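Local atomic coordinates of YceI-like domain protein (Burkholderia cenocepacia BC7, PDB entry 5IXH), a protein that is a bacterial lipocalin of the YceI family that holds a long polyprenyl diphosphate in its beta barrel and probably captures antibiotics outside the cell. Residues F26-A31 with V51-L56; K131-N136 with V148-Q153. All blocks are in the same frame, centred on the assembly; numbering follows the deposited sequence. Where two conformers were deposited one is given.

Interaction 1 (F26-A31 with V51-L56); sequences FKKFSA and VASFDL. With OTP ((2E,6E,10E,14E,18E,22E,26E)-3,7,11,15,19,23,27,31-octamethyldotriaconta-2,6,10,14,18,22,26,30-octaenyl trihydrogen diphosphate), chain C.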
loop_
_atom_site.group_PDB
_atom_site.type_symbol
_atom_site.label_atom_id
_atom_site.label_comp_id
_atom_site.label_asym_id
_atom_site.label_seq_id
_atom_site.Cartn_x
_atom_site.Cartn_y
_atom_site.Cartn_z
ATOM N N PHE A 26 5.501 -5.580 -3.693
ATOM C CA PHE A 26 6.573 -5.381 -2.742
ATOM C C PHE A 26 6.883 -6.708 -2.084
ATOM O O PHE A 26 6.016 -7.322 -1.456
ATOM C CB PHE A 26 6.181 -4.346 -1.711
ATOM C CG PHE A 26 5.968 -2.989 -2.284
ATOM C CD1 PHE A 26 7.047 -2.130 -2.490
ATOM C CD2 PHE A 26 4.697 -2.543 -2.618
ATOM C CE1 PHE A 26 6.865 -0.869 -3.026
ATOM C CE2 PHE A 26 4.511 -1.278 -3.145
ATOM C CZ PHE A 26 5.581 -0.436 -3.348
ATOM N N LYS A 27 8.102 -7.188 -2.247
ATOM C CA LYS A 27 8.438 -8.506 -1.754
ATOM C C LYS A 27 8.821 -8.493 -0.276
ATOM O O LYS A 27 8.834 -9.537 0.368
ATOM C CB LYS A 27 9.552 -9.093 -2.599
ATOM C CG LYS A 27 9.158 -9.305 -4.059
ATOM C CD LYS A 27 7.913 -10.193 -4.186
ATOM C CE LYS A 27 7.564 -10.497 -5.635
ATOM N NZ LYS A 27 6.292 -11.277 -5.733
ATOM N N LYS A 28 9.126 -7.321 0.255
ATOM C CA LYS A 28 9.512 -7.203 1.656
ATOM C C LYS A 28 8.707 -6.105 2.341
ATOM O O LYS A 28 8.768 -4.916 1.966
ATOM C CB LYS A 28 10.989 -6.887 1.804
ATOM C CG LYS A 28 11.925 -7.994 1.333
ATOM C CD LYS A 28 13.388 -7.600 1.580
ATOM C CE LYS A 28 14.374 -8.508 0.855
ATOM N NZ LYS A 28 15.776 -8.014 1.017
ATOM N N PHE A 29 7.927 -6.501 3.345
ATOM C CA PHE A 29 7.200 -5.563 4.173
ATOM C C PHE A 29 6.899 -6.220 5.486
ATOM O O PHE A 29 7.027 -7.430 5.624
ATOM C CB PHE A 29 5.917 -5.096 3.476
ATOM C CG PHE A 29 4.957 -6.196 3.126
ATOM C CD1 PHE A 29 4.012 -6.647 4.050
ATOM C CD2 PHE A 29 4.981 -6.762 1.864
ATOM C CE1 PHE A 29 3.122 -7.658 3.711
ATOM C CE2 PHE A 29 4.094 -7.771 1.520
ATOM C CZ PHE A 29 3.156 -8.213 2.445
ATOM N N SER A 30 6.506 -5.410 6.464
ATOM C CA SER A 30 6.002 -5.913 7.718
ATOM C C SER A 30 4.699 -5.228 8.039
ATOM O O SER A 30 4.402 -4.157 7.517
ATOM C CB SER A 30 6.991 -5.629 8.823
ATOM O OG SER A 30 7.131 -4.244 9.016
ATOM N N ALA A 31 3.923 -5.828 8.910
ATOM C CA ALA A 31 2.677 -5.243 9.341
ATOM C C ALA A 31 2.281 -5.797 10.688
ATOM O O ALA A 31 2.619 -6.934 11.026
ATOM C CB ALA A 31 1.593 -5.481 8.298
ATOM N N VAL A 51 10.796 -0.250 0.123
ATOM C CA VAL A 51 10.399 0.122 -1.241
ATOM C C VAL A 51 11.325 -0.451 -2.318
ATOM O O VAL A 51 10.865 -0.681 -3.428
ATOM C CB VAL A 51 10.184 1.660 -1.441
ATOM C CG1 VAL A 51 9.190 2.198 -0.414
ATOM C CG2 VAL A 51 11.457 2.400 -1.363
ATOM N N ALA A 52 12.589 -0.718 -1.984
ATOM C CA ALA A 52 13.511 -1.327 -2.929
ATOM C C ALA A 52 13.134 -2.754 -3.286
ATOM O O ALA A 52 13.671 -3.320 -4.223
ATOM C CB ALA A 52 14.936 -1.289 -2.365
ATOM N N SER A 53 12.202 -3.345 -2.551
ATOM C CA SER A 53 11.736 -4.699 -2.836
ATOM C C SER A 53 10.602 -4.711 -3.855
ATOM O O SER A 53 10.053 -5.780 -4.143
ATOM C CB SER A 53 11.272 -5.396 -1.560
ATOM O OG SER A 53 9.982 -4.944 -1.143
ATOM N N PHE A 54 10.265 -3.574 -4.422
ATOM C CA PHE A 54 9.226 -3.495 -5.454
ATOM C C PHE A 54 9.678 -4.215 -6.714
ATOM O O PHE A 54 10.735 -3.908 -7.268
ATOM C CB PHE A 54 8.866 -2.039 -5.767
ATOM C CG PHE A 54 7.594 -1.845 -6.567
ATOM C CD1 PHE A 54 6.368 -2.254 -6.077
ATOM C CD2 PHE A 54 7.629 -1.195 -7.801
ATOM C CE1 PHE A 54 5.216 -2.040 -6.787
ATOM C CE2 PHE A 54 6.484 -1.004 -8.530
ATOM C CZ PHE A 54 5.264 -1.413 -8.024
ATOM N N ASP A 55 8.887 -5.181 -7.148
ATOM C CA ASP A 55 9.225 -6.035 -8.267
ATOM C C ASP A 55 8.149 -5.978 -9.325
ATOM O O ASP A 55 7.019 -6.421 -9.115
ATOM C CB ASP A 55 9.402 -7.463 -7.768
ATOM C CG ASP A 55 9.846 -8.409 -8.857
ATOM O OD1 ASP A 55 10.296 -7.983 -9.957
ATOM O OD2 ASP A 55 9.767 -9.628 -8.615
ATOM N N LEU A 56 8.514 -5.425 -10.470
ATOM C CA LEU A 56 7.658 -5.350 -11.649
ATOM C C LEU A 56 7.920 -6.495 -12.620
ATOM O O LEU A 56 7.324 -6.533 -13.694
ATOM C CB LEU A 56 7.901 -4.010 -12.343
ATOM C CG LEU A 56 7.338 -2.823 -11.565
ATOM C CD1 LEU A 56 8.144 -1.575 -11.863
ATOM C CD2 LEU A 56 5.886 -2.641 -11.940
HETATM O O7 OTP C . 6.226 2.118 -23.785
HETATM P P2 OTP C . 6.449 3.021 -22.588
HETATM O O5 OTP C . 7.565 3.997 -22.887
HETATM O O6 OTP C . 5.179 3.783 -22.277
HETATM O O4 OTP C . 6.844 2.145 -21.325
HETATM P P1 OTP C . 7.453 2.727 -19.978
HETATM O O2 OTP C . 8.952 2.872 -20.113
HETATM O O3 OTP C . 6.835 4.072 -19.663
HETATM O O1 OTP C . 7.131 1.686 -18.823
HETATM C C40 OTP C . 6.475 2.069 -17.625
HETATM C C39 OTP C . 6.697 0.873 -16.705
HETATM C C37 OTP C . 6.184 0.771 -15.444
HETATM C C38 OTP C . 6.534 -0.515 -14.696
HETATM C C36 OTP C . 5.315 1.859 -14.773
HETATM C C35 OTP C . 5.870 2.120 -13.357
HETATM C C34 OTP C . 4.768 2.552 -12.372
HETATM C C32 OTP C . 5.008 2.458 -11.020
HETATM C C33 OTP C . 6.345 1.931 -10.486
HETATM C C31 OTP C . 3.921 2.890 -10.019
HETATM C C30 OTP C . 4.538 3.835 -8.966
HETATM C C29 OTP C . 4.132 3.248 -7.611
HETATM C C27 OTP C . 3.486 3.984 -6.649
HETATM C C28 OTP C . 3.109 5.460 -6.789
HETATM C C26 OTP C . 3.129 3.231 -5.366
HETATM C C25 OTP C . 3.453 4.065 -4.120
HETATM C C24 OTP C . 2.964 3.086 -3.045
HETATM C C22 OTP C . 3.799 2.575 -2.090
HETATM C C23 OTP C . 5.279 2.951 -1.973
HETATM C C21 OTP C . 3.173 1.600 -1.096
HETATM C C20 OTP C . 2.812 2.447 0.125
HETATM C C19 OTP C . 1.736 1.654 0.874
HETATM C C17 OTP C . 1.815 1.435 2.233
HETATM C C18 OTP C . 2.989 1.989 3.044
HETATM C C16 OTP C . 0.729 0.648 2.987
HETATM C C15 OTP C . -0.315 0.020 2.045
HETATM C C14 OTP C . -1.522 -0.401 2.898
HETATM C C12 OTP C . -2.493 0.518 3.231
HETATM C C13 OTP C . -2.456 1.979 2.767
HETATM C C11 OTP C . -3.698 0.102 4.087
HETATM C C10 OTP C . -3.386 -1.097 4.991
HETATM C C9 OTP C . -4.567 -1.149 5.972
HETATM C C7 OTP C . -4.526 -1.922 7.103
HETATM C C8 OTP C . -3.296 -2.770 7.432
HETATM C C6 OTP C . -5.759 -1.895 8.027
HETATM C C5 OTP C . -6.138 -3.313 8.462
HETATM C C4 OTP C . -7.625 -3.220 8.853
HETATM C C2 OTP C . -8.096 -3.247 10.145
HETATM C C3 OTP C . -9.609 -3.142 10.338
HETATM C C1 OTP C . -7.190 -3.380 11.372
#

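Interaction 2 (K131-N136 with V148-Q153); sequences KRSAFN and VADEVQ. With OTP ((2E,6E,10E,14E,18E,22E,26E)-3,7,11,15,19,23,27,31-octamethyldotriaconta-2,6,10,14,18,22,26,30-octaenyl trihydrogen diphosphate), chain C.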
loop_
_atom_site.group_PDB
_atom_site.type_symbol
_atom_site.label_atom_id
_atom_site.label_comp_id
_atom_site.label_asym_id
_atom_site.label_seq_id
_atom_site.Cartn_x
_atom_site.Cartn_y
_atom_site.Cartn_z
ATOM N N LYS A 131 -2.791 9.380 -5.889
ATOM C CA LYS A 131 -2.096 10.046 -6.977
ATOM C C LYS A 131 -0.606 9.991 -6.675
ATOM O O LYS A 131 -0.157 10.502 -5.662
ATOM C CB LYS A 131 -2.536 11.505 -7.072
ATOM C CG LYS A 131 -3.961 11.685 -7.539
ATOM C CD LYS A 131 -4.317 13.163 -7.673
ATOM C CE LYS A 131 -5.538 13.371 -8.563
ATOM N NZ LYS A 131 -6.566 12.305 -8.388
ATOM N N ARG A 132 0.162 9.391 -7.575
ATOM C CA ARG A 132 1.609 9.322 -7.387
ATOM C C ARG A 132 2.222 10.703 -7.245
ATOM O O ARG A 132 3.190 10.884 -6.493
ATOM C CB ARG A 132 2.293 8.518 -8.503
ATOM C CG ARG A 132 2.213 9.125 -9.903
ATOM C CD ARG A 132 2.773 8.167 -10.946
ATOM N NE ARG A 132 2.700 8.743 -12.280
ATOM C CZ ARG A 132 3.532 9.666 -12.750
ATOM N NH1 ARG A 132 4.535 10.125 -11.999
ATOM N NH2 ARG A 132 3.362 10.123 -13.983
ATOM N N SER A 133 1.662 11.678 -7.961
ATOM C CA SER A 133 2.176 13.050 -7.911
ATOM C C SER A 133 2.098 13.664 -6.505
ATOM O O SER A 133 2.930 14.500 -6.159
ATOM C CB SER A 133 1.415 13.961 -8.891
ATOM O OG SER A 133 0.035 13.996 -8.565
ATOM N N ALA A 134 1.121 13.239 -5.699
ATOM C CA ALA A 134 0.964 13.761 -4.348
ATOM C C ALA A 134 2.159 13.428 -3.466
ATOM O O ALA A 134 2.416 14.103 -2.475
ATOM C CB ALA A 134 -0.297 13.210 -3.718
ATOM N N PHE A 135 2.881 12.372 -3.821
ATOM C CA PHE A 135 4.055 11.949 -3.076
ATOM C C PHE A 135 5.359 12.161 -3.868
ATOM O O PHE A 135 6.407 11.665 -3.494
ATOM C CB PHE A 135 3.891 10.474 -2.683
ATOM C CG PHE A 135 2.674 10.215 -1.856
ATOM C CD1 PHE A 135 2.733 10.348 -0.480
ATOM C CD2 PHE A 135 1.448 9.874 -2.447
ATOM C CE1 PHE A 135 1.627 10.155 0.296
ATOM C CE2 PHE A 135 0.335 9.669 -1.668
ATOM C CZ PHE A 135 0.416 9.812 -0.289
ATOM N N ASN A 136 5.221 12.903 -4.971
ATOM C CA ASN A 136 6.327 13.223 -5.864
ATOM C C ASN A 136 6.981 11.942 -6.412
ATOM O O ASN A 136 8.183 11.928 -6.668
ATOM C CB ASN A 136 7.344 14.133 -5.142
ATOM C CG ASN A 136 7.916 15.200 -6.042
ATOM O OD1 ASN A 136 7.222 15.741 -6.904
ATOM N ND2 ASN A 136 9.199 15.501 -5.862
ATOM N N VAL A 148 2.829 7.832 -17.828
ATOM C CA VAL A 148 2.337 6.964 -16.766
ATOM C C VAL A 148 1.242 7.736 -16.048
ATOM O O VAL A 148 1.467 8.861 -15.613
ATOM C CB VAL A 148 3.449 6.595 -15.740
ATOM C CG1 VAL A 148 2.894 5.751 -14.578
ATOM C CG2 VAL A 148 4.595 5.881 -16.448
ATOM N N ALA A 149 0.051 7.150 -15.947
ATOM C CA ALA A 149 -1.070 7.838 -15.311
ATOM C C ALA A 149 -0.731 8.222 -13.873
ATOM O O ALA A 149 0.095 7.604 -13.224
ATOM C CB ALA A 149 -2.315 6.970 -15.331
ATOM N N ASP A 150 -1.376 9.268 -13.379
ATOM C CA ASP A 150 -1.162 9.724 -12.024
ATOM C C ASP A 150 -1.769 8.742 -11.016
ATOM O O ASP A 150 -1.161 8.407 -10.003
ATOM C CB ASP A 150 -1.759 11.115 -11.830
ATOM C CG ASP A 150 -1.132 11.880 -10.680
ATOM O OD1 ASP A 150 -0.304 11.305 -9.940
ATOM O OD2 ASP A 150 -1.482 13.063 -10.505
ATOM N N GLU A 151 -2.964 8.247 -11.308
ATOM C CA GLU A 151 -3.605 7.342 -10.368
ATOM C C GLU A 151 -2.908 5.988 -10.289
ATOM O O GLU A 151 -2.642 5.358 -11.306
ATOM C CB GLU A 151 -5.080 7.117 -10.707
ATOM C CG GLU A 151 -5.744 6.257 -9.629
ATOM C CD GLU A 151 -7.251 6.228 -9.710
ATOM O OE1 GLU A 151 -7.803 5.155 -10.031
ATOM O OE2 GLU A 151 -7.883 7.266 -9.420
ATOM N N VAL A 152 -2.610 5.561 -9.065
ATOM C CA VAL A 152 -2.050 4.235 -8.785
ATOM C C VAL A 152 -2.935 3.576 -7.742
ATOM O O VAL A 152 -3.303 4.208 -6.745
ATOM C CB VAL A 152 -0.608 4.342 -8.242
ATOM C CG1 VAL A 152 -0.063 2.973 -7.796
ATOM C CG2 VAL A 152 0.298 4.955 -9.281
ATOM N N GLN A 153 -3.271 2.309 -7.948
ATOM C CA GLN A 153 -4.070 1.568 -6.990
ATOM C C GLN A 153 -3.168 0.681 -6.141
ATOM O O GLN A 153 -2.461 -0.190 -6.658
ATOM C CB GLN A 153 -5.115 0.711 -7.699
ATOM C CG GLN A 153 -6.138 1.509 -8.465
ATOM C CD GLN A 153 -7.140 0.627 -9.172
ATOM O OE1 GLN A 153 -6.966 -0.590 -9.249
ATOM N NE2 GLN A 153 -8.201 1.234 -9.693
HETATM O O7 OTP C . 6.226 2.118 -23.785
HETATM P P2 OTP C . 6.449 3.021 -22.588
HETATM O O5 OTP C . 7.565 3.997 -22.887
HETATM O O6 OTP C . 5.179 3.783 -22.277
HETATM O O4 OTP C . 6.844 2.145 -21.325
HETATM P P1 OTP C . 7.453 2.727 -19.978
HETATM O O2 OTP C . 8.952 2.872 -20.113
HETATM O O3 OTP C . 6.835 4.072 -19.663
HETATM O O1 OTP C . 7.131 1.686 -18.823
HETATM C C40 OTP C . 6.475 2.069 -17.625
HETATM C C39 OTP C . 6.697 0.873 -16.705
HETATM C C37 OTP C . 6.184 0.771 -15.444
HETATM C C38 OTP C . 6.534 -0.515 -14.696
HETATM C C36 OTP C . 5.315 1.859 -14.773
HETATM C C35 OTP C . 5.870 2.120 -13.357
HETATM C C34 OTP C . 4.768 2.552 -12.372
HETATM C C32 OTP C . 5.008 2.458 -11.020
HETATM C C33 OTP C . 6.345 1.931 -10.486
HETATM C C31 OTP C . 3.921 2.890 -10.019
HETATM C C30 OTP C . 4.538 3.835 -8.966
HETATM C C29 OTP C . 4.132 3.248 -7.611
HETATM C C27 OTP C . 3.486 3.984 -6.649
HETATM C C28 OTP C . 3.109 5.460 -6.789
HETATM C C26 OTP C . 3.129 3.231 -5.366
HETATM C C25 OTP C . 3.453 4.065 -4.120
HETATM C C24 OTP C . 2.964 3.086 -3.045
HETATM C C22 OTP C . 3.799 2.575 -2.090
HETATM C C23 OTP C . 5.279 2.951 -1.973
HETATM C C21 OTP C . 3.173 1.600 -1.096
HETATM C C20 OTP C . 2.812 2.447 0.125
HETATM C C19 OTP C . 1.736 1.654 0.874
HETATM C C17 OTP C . 1.815 1.435 2.233
HETATM C C18 OTP C . 2.989 1.989 3.044
HETATM C C16 OTP C . 0.729 0.648 2.987
HETATM C C15 OTP C . -0.315 0.020 2.045
HETATM C C14 OTP C . -1.522 -0.401 2.898
HETATM C C12 OTP C . -2.493 0.518 3.231
HETATM C C13 OTP C . -2.456 1.979 2.767
HETATM C C11 OTP C . -3.698 0.102 4.087
HETATM C C10 OTP C . -3.386 -1.097 4.991
HETATM C C9 OTP C . -4.567 -1.149 5.972
HETATM C C7 OTP C . -4.526 -1.922 7.103
HETATM C C8 OTP C . -3.296 -2.770 7.432
HETATM C C6 OTP C . -5.759 -1.895 8.027
HETATM C C5 OTP C . -6.138 -3.313 8.462
HETATM C C4 OTP C . -7.625 -3.220 8.853
HETATM C C2 OTP C . -8.096 -3.247 10.145
HETATM C C3 OTP C . -9.609 -3.142 10.338
HETATM C C1 OTP C . -7.190 -3.380 11.372
#

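Interaction 1 (F26-A31 with V51-L56)
In the wall of the lipocalin-like barrel, the short strand 54-55 pairs antiparallel with strand 22-34 at Phe26, next to the point where that longer strand is interrupted. Phe26 and Phe54 form a non-hydrogen-bonded pair with CA atoms 4.2 Å apart, so both rings fall on the same, ligand-facing side. Phe54, its CG anti to the backbone N (chi1 -166°), sets CD1 over the centre of one face of the Phe26 ring, 3.4 Å from Phe26 CZ; the two planes meet obliquely at 41°. Phe26 CZ lies 3.7 Å from OTP C23, Phe54 CE2 3.5 Å from C33 and Leu56 CD1 3.4 Å from C38. On the outer side, Ser53 O takes the N-H of Lys27 at 3.1 Å, nearly straight. Ser53 OG, between backbone N and carbonyl carbon (chi1 77°), lets one short side chain accept from Lys28 N at 2.9 Å while bonded to Asp50 O. Lys27 runs past Asp55, but NZ stays 4.8 Å from OD2, not in contact, and Asp55 OD1 bonds Gly57 N; Lys28 touches Ser53 through CB and CG before leading away. The contact therefore turns apolar carbon toward the lipid and uses polar atoms outside to satisfy the interrupted strand.

Interaction 2 (K131-N136 with V148-Q153)
Where the antiparallel strands 121-131 and 151-160 part at one end of the barrel, a short 3-10 segment, Arg132 to Ala134, is held against residues 148-150, just before strand 151-160, by a buried arginine and an aspartate. Lys131 and Glu151 make the last non-hydrogen-bonded pair, and Arg132 N gives a nearly straight bond (173°) to Asp150 O. Arg132 CG takes the crowded position between backbone N and carbonyl carbon (chi1 65°), from which the chain runs extended to NE, toward the carbonyls of Val148 and Ala149. The guanidinium meets both edge-on, close to its plane: NE reaches Ala149 O at 3.0 Å and NH2 reaches Val148 O at 2.8 Å. NH2 also bonds Trp142 O, and NH1 bonds the carbonyls of Val137 and Gly138. Arginine suits this place because its three nitrogens offer N-H groups to a whole cluster of carbonyls, which fix the rotation of the buried cation. Arg132 CB meets the lipid, 3.6 Å from OTP C28, with Val152 CG2 beside the same methyl. Asp150, CG anti to its backbone N, turns its carboxylate to Ser133 instead, the plane 64° from the guanidinium. Its two oxygens match the N-H and O-H of that one serine, both through syn lone pairs: OD1 receives Ser133 N at 2.8 Å, while OD2 receives the hydroxyl of Ser133, OG to OD2 being 2.6 Å.

Both contacts belong to the same curled antiparallel sheet and line one isoprenoid chain, yet they do not touch: their centres lie 18 Å apart and their nearest atoms about 7 Å. Each is partly buried, with an inner side against OTP and an outer side carrying exposed lysines. In interaction 1 two phenyl rings and Leu56 make up the inner side, and the polar bonds are few and mostly serve the backbone. Interaction 2 touches the lipid with aliphatic carbons at C28, between the positions met by Phe54 and Phe26, while a buried charge and a carboxylate tie the 3-10 segment to the residues leading into strand 151-160. Interaction 1 instead joins strands 22-34 and 54-55.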